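Local coordinates for protein Mypaa.01249.c (Mycobacterium paratuberculosis, PDB 3RD5) that probably acts as an oxidoreductase of the short-chain dehydrogenase/reductase family, its specific substrate and reaction not being established, at residues Asn25-Ala37 against Thr226-Ala238. Numbering follows the deposited sequence.
Sequences NSGLGAVTARELA and TDADFGARQTLYA
Val31 and Leu28, on the helix that follows the glycine-rich turn of a Rossmann fold, pack on Ala228 and Ala232 of helix 226-238, the axes 8.1 Å apart at a crossing angle of -62°. Small residues permit this approach: Ala228 CB rests 3.5 Å from Gly27 O, while Leu28 CD1 lies over the bare backbone at Gly231, 3.2 Å from Ala232 N. Val31 straddles two alanines, CG1 (anti to its backbone N, chi1 174°) reaching Ala232 CB and CG2 reaching Ala228 CB. The run Asn25-Ser26-Gly27-Leu28-Gly29 belongs to the TGxxxGxG cofactor-binding signature of classical short-chain dehydrogenases; there the first helix typically points its N-terminus at the dinucleotide's pyrophosphate. Helix 27-37 also packs through Ala33 on strand 42-47, and helix 226-238 leans on strand 248-251 of the same sheet, so the contact is side by side within one helical layer, on a single face of the largely parallel sheet. Farther along, Leu236 spreads its two methyls over different neighbours: CD1 lies against Glu35 CB and CG, and CD2 is 3.6 Å from Leu36 CG, the two leucines lying alongside each other and running in opposing senses. Thr32 OG1 donates to Leu28 O (2.8 Å) from the carbonyl face opposite Thr32 N, and a water links this hydroxyl to Thr235 OG1. At the outer edge Arg34 NH2 is shared by two carboxylates: an almost straight bond to Glu35 OE2 (178°) in the guanidinium plane, and a bent one to Asp229 OD1, which is tilted out of that plane. Two further waters tie Asp229 OD1 to Arg34 NH1 and to Glu35 OE2, and Arg38 pairs with Glu35 OE1.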
# COMPACT_ATOMS: atom_id res chain seq x y z
N ASN A 25 -7.63 5.85 -8.66
CA ASN A 25 -8.97 6.02 -9.33
C ASN A 25 -9.29 4.79 -10.18
O ASN A 25 -9.78 4.85 -11.33
CB ASN A 25 -9.09 7.37 -10.06
CG ASN A 25 -9.62 8.52 -9.14
OD1 ASN A 25 -10.62 8.37 -8.43
ND2 ASN A 25 -8.92 9.64 -9.15
N SER A 26 -8.99 3.66 -9.57
CA SER A 26 -9.24 2.40 -10.15
C SER A 26 -10.11 1.57 -9.20
O SER A 26 -10.40 1.94 -8.03
CB SER A 26 -7.92 1.70 -10.46
OG SER A 26 -8.12 0.63 -11.36
N GLY A 27 -10.52 0.45 -9.73
CA GLY A 27 -11.49 -0.37 -9.15
C GLY A 27 -11.10 -0.89 -7.80
O GLY A 27 -11.92 -0.93 -6.92
N LEU A 28 -9.87 -1.33 -7.64
CA LEU A 28 -9.43 -1.96 -6.40
C LEU A 28 -9.65 -1.04 -5.18
O LEU A 28 -10.26 -1.43 -4.18
CB LEU A 28 -7.93 -2.33 -6.53
CG LEU A 28 -7.27 -3.01 -5.36
CD1 LEU A 28 -7.96 -4.35 -5.02
CD2 LEU A 28 -5.76 -3.26 -5.68
N GLY A 29 -9.14 0.18 -5.32
CA GLY A 29 -9.29 1.20 -4.29
C GLY A 29 -10.73 1.58 -4.04
O GLY A 29 -11.14 1.74 -2.86
N ALA A 30 -11.50 1.72 -5.11
CA ALA A 30 -12.88 2.12 -4.98
C ALA A 30 -13.69 1.09 -4.19
O ALA A 30 -14.47 1.46 -3.31
CB ALA A 30 -13.51 2.35 -6.33
N VAL A 31 -13.51 -0.19 -4.49
CA VAL A 31 -14.24 -1.24 -3.78
C VAL A 31 -13.80 -1.32 -2.31
O VAL A 31 -14.60 -1.50 -1.40
CB VAL A 31 -14.13 -2.61 -4.47
CG1 VAL A 31 -14.80 -3.72 -3.61
CG2 VAL A 31 -14.75 -2.55 -5.89
N THR A 32 -12.49 -1.16 -2.08
CA THR A 32 -11.98 -1.21 -0.72
C THR A 32 -12.66 -0.09 0.12
O THR A 32 -13.15 -0.34 1.22
CB THR A 32 -10.46 -1.06 -0.68
OG1 THR A 32 -9.85 -2.07 -1.52
CG2 THR A 32 -9.93 -1.22 0.72
N ALA A 33 -12.71 1.12 -0.44
CA ALA A 33 -13.38 2.25 0.20
C ALA A 33 -14.85 1.99 0.40
O ALA A 33 -15.39 2.24 1.50
CB ALA A 33 -13.17 3.52 -0.62
N ARG A 34 -15.51 1.51 -0.65
CA ARG A 34 -16.96 1.26 -0.64
C ARG A 34 -17.33 0.31 0.50
O ARG A 34 -18.31 0.55 1.24
CB ARG A 34 -17.43 0.72 -2.01
CG ARG A 34 -18.91 0.49 -2.14
CD ARG A 34 -19.21 -0.32 -3.41
NE ARG A 34 -18.89 -1.75 -3.22
CZ ARG A 34 -18.65 -2.63 -4.20
NH1 ARG A 34 -18.64 -2.26 -5.49
NH2 ARG A 34 -18.43 -3.89 -3.88
N GLU A 35 -16.61 -0.81 0.63
CA GLU A 35 -16.97 -1.82 1.62
C GLU A 35 -16.70 -1.33 3.03
O GLU A 35 -17.49 -1.59 3.95
CB GLU A 35 -16.24 -3.13 1.35
CG GLU A 35 -16.61 -3.80 0.03
CD GLU A 35 -18.01 -4.41 -0.01
OE1 GLU A 35 -18.63 -4.61 1.03
OE2 GLU A 35 -18.45 -4.78 -1.12
N LEU A 36 -15.59 -0.63 3.25
CA LEU A 36 -15.36 -0.09 4.59
C LEU A 36 -16.38 0.99 4.98
O LEU A 36 -16.87 1.04 6.13
CB LEU A 36 -13.93 0.46 4.70
CG LEU A 36 -12.87 -0.62 4.59
CD1 LEU A 36 -11.48 0.01 4.39
CD2 LEU A 36 -12.90 -1.52 5.86
N ALA A 37 -16.74 1.87 4.04
CA ALA A 37 -17.74 2.88 4.32
C ALA A 37 -19.11 2.24 4.62
O ALA A 37 -19.86 2.74 5.46
CB ALA A 37 -17.85 3.88 3.12
N THR A 226 -15.94 -7.54 -11.06
CA THR A 226 -15.64 -8.82 -10.44
C THR A 226 -14.19 -8.81 -9.99
O THR A 226 -13.88 -9.26 -8.86
CB THR A 226 -15.92 -10.01 -11.44
N ASP A 227 -13.31 -8.30 -10.85
CA ASP A 227 -11.87 -8.30 -10.59
C ASP A 227 -11.58 -7.40 -9.41
O ASP A 227 -10.76 -7.75 -8.55
CB ASP A 227 -11.03 -7.84 -11.81
CG ASP A 227 -11.15 -8.76 -13.02
OD1 ASP A 227 -11.73 -9.86 -12.93
OD2 ASP A 227 -10.65 -8.33 -14.08
N ALA A 228 -12.25 -6.23 -9.36
CA ALA A 228 -12.04 -5.32 -8.26
C ALA A 228 -12.56 -5.92 -6.97
O ALA A 228 -11.90 -5.76 -5.93
CB ALA A 228 -12.71 -3.97 -8.56
N ASP A 229 -13.73 -6.56 -6.97
CA ASP A 229 -14.20 -7.21 -5.74
C ASP A 229 -13.24 -8.26 -5.22
O ASP A 229 -12.95 -8.34 -4.00
CB ASP A 229 -15.59 -7.86 -5.87
CG ASP A 229 -16.74 -6.89 -6.06
OD1 ASP A 229 -16.83 -5.87 -5.37
OD2 ASP A 229 -17.65 -7.27 -6.84
N PHE A 230 -12.74 -9.12 -6.10
CA PHE A 230 -11.85 -10.19 -5.70
C PHE A 230 -10.54 -9.63 -5.12
O PHE A 230 -10.04 -10.07 -4.07
CB PHE A 230 -11.55 -11.14 -6.87
CG PHE A 230 -10.74 -12.33 -6.46
CD1 PHE A 230 -11.33 -13.40 -5.79
CD2 PHE A 230 -9.37 -12.37 -6.66
CE1 PHE A 230 -10.55 -14.49 -5.39
CE2 PHE A 230 -8.61 -13.45 -6.23
CZ PHE A 230 -9.18 -14.47 -5.60
N GLY A 231 -9.97 -8.63 -5.78
CA GLY A 231 -8.75 -8.05 -5.29
C GLY A 231 -8.93 -7.33 -3.97
O GLY A 231 -8.10 -7.44 -3.04
N ALA A 232 -10.02 -6.57 -3.86
CA ALA A 232 -10.27 -5.78 -2.65
C ALA A 232 -10.47 -6.67 -1.45
O ALA A 232 -10.15 -6.29 -0.31
CB ALA A 232 -11.49 -4.84 -2.84
N ARG A 233 -11.05 -7.85 -1.67
CA ARG A 233 -11.28 -8.81 -0.60
C ARG A 233 -10.03 -9.05 0.24
O ARG A 233 -10.06 -9.17 1.45
CB ARG A 233 -11.78 -10.12 -1.18
CG ARG A 233 -12.08 -11.23 -0.17
CD ARG A 233 -12.35 -12.58 -0.85
NE ARG A 233 -13.53 -12.51 -1.68
CZ ARG A 233 -13.86 -13.45 -2.55
NH1 ARG A 233 -13.06 -14.48 -2.74
NH2 ARG A 233 -14.97 -13.32 -3.27
N GLN A 234 -8.91 -9.17 -0.48
CA GLN A 234 -7.64 -9.51 0.16
C GLN A 234 -7.22 -8.38 1.10
O GLN A 234 -6.83 -8.61 2.26
CB GLN A 234 -6.59 -9.81 -0.90
CG GLN A 234 -7.02 -10.66 -2.11
CD GLN A 234 -7.72 -11.95 -1.78
OE1 GLN A 234 -7.35 -12.63 -0.81
NE2 GLN A 234 -8.74 -12.31 -2.62
N THR A 235 -7.26 -7.15 0.60
CA THR A 235 -6.95 -5.98 1.41
C THR A 235 -7.89 -5.85 2.61
O THR A 235 -7.45 -5.54 3.71
CB THR A 235 -7.03 -4.71 0.58
OG1 THR A 235 -6.17 -4.82 -0.56
CG2 THR A 235 -6.62 -3.48 1.38
N LEU A 236 -9.17 -6.09 2.37
CA LEU A 236 -10.19 -5.94 3.42
C LEU A 236 -9.98 -6.93 4.57
O LEU A 236 -10.20 -6.61 5.73
CB LEU A 236 -11.59 -6.06 2.79
CG LEU A 236 -12.02 -4.88 1.90
CD1 LEU A 236 -13.26 -5.24 1.03
CD2 LEU A 236 -12.26 -3.61 2.74
N TYR A 237 -9.52 -8.14 4.24
CA TYR A 237 -9.15 -9.12 5.25
C TYR A 237 -7.95 -8.63 6.08
O TYR A 237 -7.98 -8.60 7.31
CB TYR A 237 -8.86 -10.46 4.57
CG TYR A 237 -8.55 -11.64 5.46
CD1 TYR A 237 -7.29 -11.83 5.97
CD2 TYR A 237 -9.50 -12.61 5.70
CE1 TYR A 237 -6.95 -12.98 6.69
CE2 TYR A 237 -9.16 -13.75 6.42
CZ TYR A 237 -7.89 -13.91 6.90
OH TYR A 237 -7.58 -15.06 7.61
N ALA A 238 -6.91 -8.15 5.40
CA ALA A 238 -5.74 -7.59 6.10
C ALA A 238 -6.09 -6.37 6.97
O ALA A 238 -5.54 -6.19 8.04
CB ALA A 238 -4.63 -7.22 5.11
O HOH W 1 -6.98 -2.49 -1.78
O HOH W 2 -18.13 -4.06 -7.62
O HOH W 3 -16.90 -6.47 -2.56